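Local coordinates for N-terminal acetyltransferase-like protein (Chaetomium thermophilum, PDB 5NNP) that probably serves as the helical-repeat auxiliary subunit of an N-terminal acetyltransferase of the NatA type, holding its partner chain as a scaffold, at residues R237-L249 and M256-I268. Numbering follows the deposited sequence.
Sequences RKDEAAKAYRALL and MDYYKGLISALDI
Tyr245 lays one face of its ring over the backbone of Gly261, with Gly261 CA 3.5 Å from the ring centroid and nearly on its normal. A CB at Gly261 would run into the tyrosine ring, so the residue without a side chain suits this place. A second CH-pi contact has the helices in reversed roles: Leu248 CB stands 3.5 Å from the centroid of the Tyr258 ring, while Leu248 CD2 reaches on to the phenol end. There Tyr258 OH bonds to Glu226 of helix 221-234. Were Tyr258 cut back to an alanine, Leu248 would probably lose the flat surface it rests on and Glu226 its hydroxyl partner. One residue on, Leu249 sets CD2 over the face of Tyr259, 3.4 Å from that ring's centroid, and also touches Tyr258 CB.

Helices 238-251 and 256-265 form an antiparallel hairpin; over these segments the axes come within 8.3 Å, at 155° between their directions, consistent with the helical-repeat architecture of NatA auxiliary subunits; helices 221-234 and 273-286 pack alongside.

Leu262 enters as a knob among Ala242, Tyr245, Arg246 and Leu249. With CG anti to the backbone N (chi1 179°), the branch is carried into this hole, where CD1 lies over one face of the Arg246 guanidinium, offset toward its edge and 3.5 Å from NH1. Toward the Lys238 end, the small side chains of Ala242 and Ala265 let the helices come close, CB to CB at 3.8 Å. At this exposed end the extended Lys238 crosses Asp267 at about a right angle, and its NZ bonds the syn lone pair of Asp267 OD1 at 2.8 Å, a salt bridge to the positive-phi residue of the Schellman motif that follows helix 256-265.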
ATOM      1  N   ARG A 237      -4.676  16.653 -29.803  1.00 51.67           N
ATOM      2  CA  ARG A 237      -4.021  16.203 -31.019  1.00 58.22           C
ATOM      3  C   ARG A 237      -4.422  14.755 -31.279  1.00 63.48           C
ATOM      4  O   ARG A 237      -3.675  13.820 -30.996  1.00 72.59           O
ATOM      5  CB  ARG A 237      -2.508  16.391 -30.883  1.00 55.96           C
ATOM      6  CG  ARG A 237      -2.173  17.882 -30.799  1.00 59.08           C
ATOM      7  CD  ARG A 237      -0.748  18.180 -30.430  1.00 60.99           C
ATOM      8  NE  ARG A 237       0.186  17.551 -31.349  1.00 66.16           N
ATOM      9  CZ  ARG A 237       1.495  17.773 -31.341  1.00 66.31           C
ATOM     10  NH1 ARG A 237       2.025  18.624 -30.467  1.00 55.19           N
ATOM     11  NH2 ARG A 237       2.273  17.141 -32.209  1.00 69.17           N
ATOM     12  N   LYS A 238      -5.627  14.589 -31.820  1.00 60.72           N
ATOM     13  CA  LYS A 238      -6.334  13.312 -31.761  1.00 54.54           C
ATOM     14  C   LYS A 238      -5.774  12.236 -32.675  1.00 58.13           C
ATOM     15  O   LYS A 238      -5.564  11.110 -32.231  1.00 58.13           O
ATOM     16  CB  LYS A 238      -7.816  13.528 -32.053  1.00 52.10           C
ATOM     17  CG  LYS A 238      -8.543  14.137 -30.856  1.00 58.79           C
ATOM     18  CD  LYS A 238     -10.046  14.231 -31.052  1.00 59.30           C
ATOM     19  CE  LYS A 238     -10.671  14.939 -29.864  1.00 60.26           C
ATOM     20  NZ  LYS A 238     -12.031  15.453 -30.178  1.00 69.83           N
ATOM     21  N   ASP A 239      -5.526  12.571 -33.937  1.00 54.91           N
ATOM     22  CA  ASP A 239      -4.898  11.621 -34.850  1.00 58.40           C
ATOM     23  C   ASP A 239      -3.648  11.015 -34.228  1.00 62.88           C
ATOM     24  O   ASP A 239      -3.459   9.798 -34.243  1.00 65.20           O
ATOM     25  CB  ASP A 239      -4.529  12.287 -36.178  1.00 62.81           C
ATOM     26  CG  ASP A 239      -5.742  12.615 -37.032  1.00 77.39           C
ATOM     27  OD1 ASP A 239      -6.860  12.154 -36.718  1.00 74.00           O
ATOM     28  OD2 ASP A 239      -5.573  13.335 -38.039  1.00 90.17           O
ATOM     29  N   GLU A 240      -2.795  11.873 -33.681  1.00 58.20           N
ATOM     30  CA  GLU A 240      -1.547  11.426 -33.086  1.00 52.98           C
ATOM     31  C   GLU A 240      -1.777  10.648 -31.789  1.00 56.60           C
ATOM     32  O   GLU A 240      -1.073   9.673 -31.512  1.00 57.68           O
ATOM     33  CB  GLU A 240      -0.633  12.620 -32.828  1.00 54.02           C
ATOM     34  CG  GLU A 240      -0.381  13.484 -34.059  1.00 59.19           C
ATOM     35  CD  GLU A 240       0.112  14.880 -33.694  1.00 69.47           C
ATOM     36  OE1 GLU A 240      -0.738  15.769 -33.477  1.00 74.74           O
ATOM     37  OE2 GLU A 240       1.344  15.092 -33.607  1.00 65.96           O
ATOM     38  N   ALA A 241      -2.751  11.078 -30.989  1.00 53.20           N
ATOM     39  CA  ALA A 241      -3.040  10.377 -29.741  1.00 50.02           C
ATOM     40  C   ALA A 241      -3.595   8.999 -30.049  1.00 48.36           C
ATOM     41  O   ALA A 241      -3.319   8.035 -29.340  1.00 46.94           O
ATOM     42  CB  ALA A 241      -4.009  11.161 -28.882  1.00 42.59           C
ATOM     43  N   ALA A 242      -4.378   8.919 -31.122  1.00 51.12           N
ATOM     44  CA  ALA A 242      -4.910   7.652 -31.597  1.00 50.54           C
ATOM     45  C   ALA A 242      -3.772   6.689 -31.857  1.00 51.76           C
ATOM     46  O   ALA A 242      -3.775   5.566 -31.361  1.00 55.41           O
ATOM     47  CB  ALA A 242      -5.736   7.853 -32.852  1.00 46.52           C
ATOM     48  N   LYS A 243      -2.782   7.142 -32.615  1.00 49.12           N
ATOM     49  CA  LYS A 243      -1.637   6.296 -32.920  1.00 52.38           C
ATOM     50  C   LYS A 243      -0.896   5.871 -31.654  1.00 49.21           C
ATOM     51  O   LYS A 243      -0.359   4.762 -31.573  1.00 46.86           O
ATOM     52  CB  LYS A 243      -0.679   7.005 -33.878  1.00 55.98           C
ATOM     53  CG  LYS A 243       0.504   6.138 -34.288  1.00 64.56           C
ATOM     54  CD  LYS A 243       1.304   6.737 -35.428  1.00 76.86           C
ATOM     55  CE  LYS A 243       2.299   5.719 -35.974  1.00 83.92           C
ATOM     56  NZ  LYS A 243       3.081   6.272 -37.118  1.00 91.77           N
ATOM     57  N   ALA A 244      -0.891   6.751 -30.658  1.00 52.69           N
ATOM     58  CA  ALA A 244      -0.163   6.506 -29.419  1.00 50.48           C
ATOM     59  C   ALA A 244      -0.839   5.457 -28.554  1.00 46.41           C
ATOM     60  O   ALA A 244      -0.173   4.616 -27.953  1.00 54.56           O
ATOM     61  CB  ALA A 244      -0.002   7.803 -28.638  1.00 56.48           C
ATOM     62  N   TYR A 245      -2.163   5.513 -28.489  1.00 44.23           N
ATOM     63  CA  TYR A 245      -2.922   4.545 -27.709  1.00 43.42           C
ATOM     64  C   TYR A 245      -2.903   3.171 -28.378  1.00 49.12           C
ATOM     65  O   TYR A 245      -2.926   2.136 -27.694  1.00 43.49           O
ATOM     66  CB  TYR A 245      -4.355   5.031 -27.494  1.00 40.59           C
ATOM     67  CG  TYR A 245      -4.458   6.041 -26.380  1.00 45.81           C
ATOM     68  CD1 TYR A 245      -4.161   5.683 -25.062  1.00 45.61           C
ATOM     69  CD2 TYR A 245      -4.821   7.359 -26.636  1.00 45.11           C
ATOM     70  CE1 TYR A 245      -4.237   6.613 -24.020  1.00 35.49           C
ATOM     71  CE2 TYR A 245      -4.901   8.295 -25.603  1.00 44.41           C
ATOM     72  CZ  TYR A 245      -4.607   7.911 -24.300  1.00 45.57           C
ATOM     73  OH  TYR A 245      -4.700   8.821 -23.277  1.00 51.65           O
ATOM     74  N   ARG A 246      -2.825   3.161 -29.707  1.00 46.57           N
ATOM     75  CA  ARG A 246      -2.656   1.911 -30.428  1.00 51.73           C
ATOM     76  C   ARG A 246      -1.329   1.249 -30.063  1.00 55.66           C
ATOM     77  O   ARG A 246      -1.272   0.034 -29.856  1.00 59.18           O
ATOM     78  CB  ARG A 246      -2.745   2.132 -31.935  1.00 53.69           C
ATOM     79  CG  ARG A 246      -4.153   2.342 -32.419  1.00 46.46           C
ATOM     80  CD  ARG A 246      -4.248   2.267 -33.922  1.00 52.38           C
ATOM     81  NE  ARG A 246      -5.585   1.825 -34.313  1.00 63.58           N
ATOM     82  CZ  ARG A 246      -6.580   2.640 -34.636  1.00 64.77           C
ATOM     83  NH1 ARG A 246      -6.385   3.954 -34.639  1.00 77.91           N
ATOM     84  NH2 ARG A 246      -7.763   2.138 -34.963  1.00 56.62           N
ATOM     85  N   ALA A 247      -0.266   2.049 -29.979  1.00 53.10           N
ATOM     86  CA  ALA A 247       1.044   1.549 -29.551  1.00 49.29           C
ATOM     87  C   ALA A 247       0.988   0.885 -28.173  1.00 48.96           C
ATOM     88  O   ALA A 247       1.577  -0.183 -27.961  1.00 44.45           O
ATOM     89  CB  ALA A 247       2.056   2.672 -29.544  1.00 42.93           C
ATOM     90  N   LEU A 248       0.269   1.516 -27.247  1.00 42.30           N
ATOM     91  CA  LEU A 248       0.140   0.990 -25.895  1.00 41.39           C
ATOM     92  C   LEU A 248      -0.708  -0.280 -25.880  1.00 43.30           C
ATOM     93  O   LEU A 248      -0.442  -1.207 -25.102  1.00 41.93           O
ATOM     94  CB  LEU A 248      -0.458   2.044 -24.961  1.00 37.80           C
ATOM     95  CG  LEU A 248       0.501   3.171 -24.552  1.00 41.97           C
ATOM     96  CD1 LEU A 248      -0.262   4.406 -24.084  1.00 35.05           C
ATOM     97  CD2 LEU A 248       1.475   2.699 -23.462  1.00 31.04           C
ATOM     98  N   LEU A 249      -1.716  -0.333 -26.751  1.00 37.93           N
ATOM     99  CA  LEU A 249      -2.610  -1.487 -26.787  1.00 45.64           C
ATOM    100  C   LEU A 249      -1.851  -2.701 -27.272  1.00 50.14           C
ATOM    101  O   LEU A 249      -2.008  -3.801 -26.733  1.00 46.46           O
ATOM    102  CB  LEU A 249      -3.817  -1.237 -27.690  1.00 51.33           C
ATOM    103  CG  LEU A 249      -5.003  -0.490 -27.083  1.00 47.95           C
ATOM    104  CD1 LEU A 249      -5.988  -0.127 -28.173  1.00 49.03           C
ATOM    105  CD2 LEU A 249      -5.668  -1.335 -26.005  1.00 47.17           C
ATOM    106  N   MET A 256      -7.648  -1.497 -19.748  1.00 39.58           N
ATOM    107  CA  MET A 256      -8.869  -0.713 -20.020  1.00 49.83           C
ATOM    108  C   MET A 256      -8.693   0.701 -20.561  1.00 49.24           C
ATOM    109  O   MET A 256      -9.351   1.084 -21.524  1.00 58.27           O
ATOM    110  CB  MET A 256      -9.713  -0.591 -18.749  1.00 66.03           C
ATOM    111  CG  MET A 256     -11.038   0.133 -18.899  1.00 72.89           C
ATOM    112  SD  MET A 256     -12.039   0.142 -17.385  1.00106.51           S
ATOM    113  CE  MET A 256     -12.712  -1.517 -17.419  1.00 77.56           C
ATOM    114  N   ASP A 257      -7.834   1.491 -19.930  1.00 44.09           N
ATOM    115  CA  ASP A 257      -7.719   2.897 -20.305  1.00 45.21           C
ATOM    116  C   ASP A 257      -7.150   3.130 -21.703  1.00 46.51           C
ATOM    117  O   ASP A 257      -7.437   4.166 -22.316  1.00 52.11           O
ATOM    118  CB  ASP A 257      -6.880   3.655 -19.278  1.00 47.31           C
ATOM    119  CG  ASP A 257      -7.596   3.824 -17.964  1.00 60.97           C
ATOM    120  OD1 ASP A 257      -8.833   3.637 -17.936  1.00 71.76           O
ATOM    121  OD2 ASP A 257      -6.927   4.136 -16.961  1.00 65.42           O
ATOM    122  N   TYR A 258      -6.357   2.192 -22.217  1.00 37.94           N
ATOM    123  CA  TYR A 258      -5.825   2.347 -23.571  1.00 38.63           C
ATOM    124  C   TYR A 258      -6.968   2.285 -24.583  1.00 47.18           C
ATOM    125  O   TYR A 258      -6.961   3.025 -25.571  1.00 39.73           O
ATOM    126  CB  TYR A 258      -4.770   1.284 -23.902  1.00 42.23           C
ATOM    127  CG  TYR A 258      -3.542   1.300 -23.008  1.00 41.42           C
ATOM    128  CD1 TYR A 258      -3.169   2.452 -22.312  1.00 39.13           C
ATOM    129  CD2 TYR A 258      -2.763   0.163 -22.854  1.00 32.14           C
ATOM    130  CE1 TYR A 258      -2.049   2.467 -21.495  1.00 31.83           C
ATOM    131  CE2 TYR A 258      -1.647   0.169 -22.033  1.00 37.54           C
ATOM    132  CZ  TYR A 258      -1.290   1.327 -21.356  1.00 35.38           C
ATOM    133  OH  TYR A 258      -0.185   1.335 -20.526  1.00 32.46           O
ATOM    134  N   TYR A 259      -7.958   1.417 -24.343  1.00 42.84           N
ATOM    135  CA  TYR A 259      -9.118   1.385 -25.236  1.00 42.83           C
ATOM    136  C   TYR A 259      -9.912   2.702 -25.133  1.00 46.66           C
ATOM    137  O   TYR A 259     -10.306   3.275 -26.151  1.00 42.99           O
ATOM    138  CB  TYR A 259     -10.028   0.188 -24.936  1.00 39.42           C
ATOM    139  CG  TYR A 259      -9.414  -1.162 -25.236  1.00 39.35           C
ATOM    140  CD1 TYR A 259      -9.450  -1.695 -26.518  1.00 43.24           C
ATOM    141  CD2 TYR A 259      -8.813  -1.914 -24.234  1.00 39.69           C
ATOM    142  CE1 TYR A 259      -8.890  -2.936 -26.801  1.00 40.44           C
ATOM    143  CE2 TYR A 259      -8.248  -3.147 -24.504  1.00 41.08           C
ATOM    144  CZ  TYR A 259      -8.290  -3.654 -25.789  1.00 42.44           C
ATOM    145  OH  TYR A 259      -7.731  -4.886 -26.045  1.00 45.76           O
ATOM    146  N   LYS A 260     -10.137   3.177 -23.908  1.00 38.64           N
ATOM    147  CA  LYS A 260     -10.838   4.442 -23.707  1.00 48.89           C
ATOM    148  C   LYS A 260     -10.153   5.558 -24.487  1.00 54.64           C
ATOM    149  O   LYS A 260     -10.797   6.263 -25.268  1.00 58.03           O
ATOM    150  CB  LYS A 260     -10.917   4.807 -22.222  1.00 49.82           C
ATOM    151  CG  LYS A 260     -11.901   3.962 -21.437  1.00 60.73           C
ATOM    152  CD  LYS A 260     -11.983   4.372 -19.981  1.00 70.13           C
ATOM    153  CE  LYS A 260     -13.013   3.532 -19.239  1.00 76.38           C
ATOM    154  NZ  LYS A 260     -13.229   4.039 -17.854  1.00 81.94           N
ATOM    155  N   GLY A 261      -8.841   5.687 -24.290  1.00 53.24           N
ATOM    156  CA  GLY A 261      -8.031   6.653 -25.006  1.00 46.34           C
ATOM    157  C   GLY A 261      -8.153   6.570 -26.517  1.00 56.14           C
ATOM    158  O   GLY A 261      -8.389   7.585 -27.169  1.00 65.72           O
ATOM    159  N   LEU A 262      -7.992   5.374 -27.079  1.00 56.73           N
ATOM    160  CA  LEU A 262      -8.113   5.187 -28.524  1.00 53.27           C
ATOM    161  C   LEU A 262      -9.472   5.650 -29.000  1.00 58.59           C
ATOM    162  O   LEU A 262      -9.592   6.473 -29.918  1.00 57.57           O
ATOM    163  CB  LEU A 262      -7.915   3.718 -28.917  1.00 46.41           C
ATOM    164  CG  LEU A 262      -8.057   3.424 -30.415  1.00 47.25           C
ATOM    165  CD1 LEU A 262      -7.053   4.256 -31.232  1.00 44.14           C
ATOM    166  CD2 LEU A 262      -7.896   1.934 -30.719  1.00 46.83           C
ATOM    167  N   ILE A 263     -10.499   5.110 -28.359  1.00 57.04           N
ATOM    168  CA  ILE A 263     -11.871   5.356 -28.761  1.00 57.92           C
ATOM    169  C   ILE A 263     -12.239   6.847 -28.695  1.00 59.30           C
ATOM    170  O   ILE A 263     -12.927   7.373 -29.578  1.00 55.67           O
ATOM    171  CB  ILE A 263     -12.820   4.518 -27.903  1.00 53.02           C
ATOM    172  CG1 ILE A 263     -12.763   3.063 -28.382  1.00 47.75           C
ATOM    173  CG2 ILE A 263     -14.229   5.065 -27.975  1.00 46.87           C
ATOM    174  CD1 ILE A 263     -13.314   2.069 -27.399  1.00 45.33           C
ATOM    175  N   SER A 264     -11.762   7.532 -27.667  1.00 58.95           N
ATOM    176  CA  SER A 264     -11.929   8.977 -27.606  1.00 56.31           C
ATOM    177  C   SER A 264     -11.205   9.667 -28.767  1.00 54.27           C
ATOM    178  O   SER A 264     -11.745  10.569 -29.404  1.00 60.05           O
ATOM    179  CB  SER A 264     -11.415   9.518 -26.281  1.00 52.78           C
ATOM    180  OG  SER A 264     -11.692  10.900 -26.189  1.00 64.36           O
ATOM    181  N   ALA A 265      -9.986   9.224 -29.045  1.00 47.83           N
ATOM    182  CA  ALA A 265      -9.160   9.863 -30.065  1.00 55.25           C
ATOM    183  C   ALA A 265      -9.744   9.711 -31.471  1.00 59.38           C
ATOM    184  O   ALA A 265      -9.471  10.522 -32.357  1.00 59.19           O
ATOM    185  CB  ALA A 265      -7.742   9.295 -30.025  1.00 53.14           C
ATOM    186  N   LEU A 266     -10.531   8.660 -31.667  1.00 56.79           N
ATOM    187  CA  LEU A 266     -11.159   8.396 -32.952  1.00 54.34           C
ATOM    188  C   LEU A 266     -12.441   9.194 -33.101  1.00 58.57           C
ATOM    189  O   LEU A 266     -13.045   9.213 -34.177  1.00 62.82           O
ATOM    190  CB  LEU A 266     -11.463   6.909 -33.109  1.00 57.97           C
ATOM    191  CG  LEU A 266     -10.264   5.973 -33.251  1.00 56.89           C
ATOM    192  CD1 LEU A 266     -10.733   4.528 -33.360  1.00 57.21           C
ATOM    193  CD2 LEU A 266      -9.443   6.358 -34.463  1.00 51.13           C
ATOM    194  N   ASP A 267     -12.853   9.849 -32.018  1.00 56.78           N
ATOM    195  CA  ASP A 267     -14.091  10.622 -32.012  1.00 60.94           C
ATOM    196  C   ASP A 267     -15.293   9.723 -32.240  1.00 59.29           C
ATOM    197  O   ASP A 267     -16.134  10.000 -33.086  1.00 67.25           O
ATOM    198  CB  ASP A 267     -14.055  11.727 -33.078  1.00 67.72           C
ATOM    199  CG  ASP A 267     -13.286  12.952 -32.621  1.00 81.49           C
ATOM    200  OD1 ASP A 267     -13.417  13.324 -31.433  1.00 87.11           O
ATOM    201  OD2 ASP A 267     -12.549  13.544 -33.443  1.00 87.07           O
ATOM    202  N   ILE A 268     -15.368   8.638 -31.482  1.00 65.38           N
ATOM    203  CA  ILE A 268     -16.491   7.705 -31.581  1.00 69.04           C
ATOM    204  C   ILE A 268     -17.406   7.913 -30.380  1.00 73.30           C
ATOM    205  O   ILE A 268     -16.944   7.903 -29.239  1.00 74.38           O
ATOM    206  CB  ILE A 268     -16.010   6.241 -31.646  1.00 61.13           C
ATOM    207  CG1 ILE A 268     -15.096   6.054 -32.854  1.00 59.53           C
ATOM    208  CG2 ILE A 268     -17.188   5.274 -31.721  1.00 61.37           C
ATOM    209  CD1 ILE A 268     -14.618   4.638 -33.043  1.00 61.56           C
TER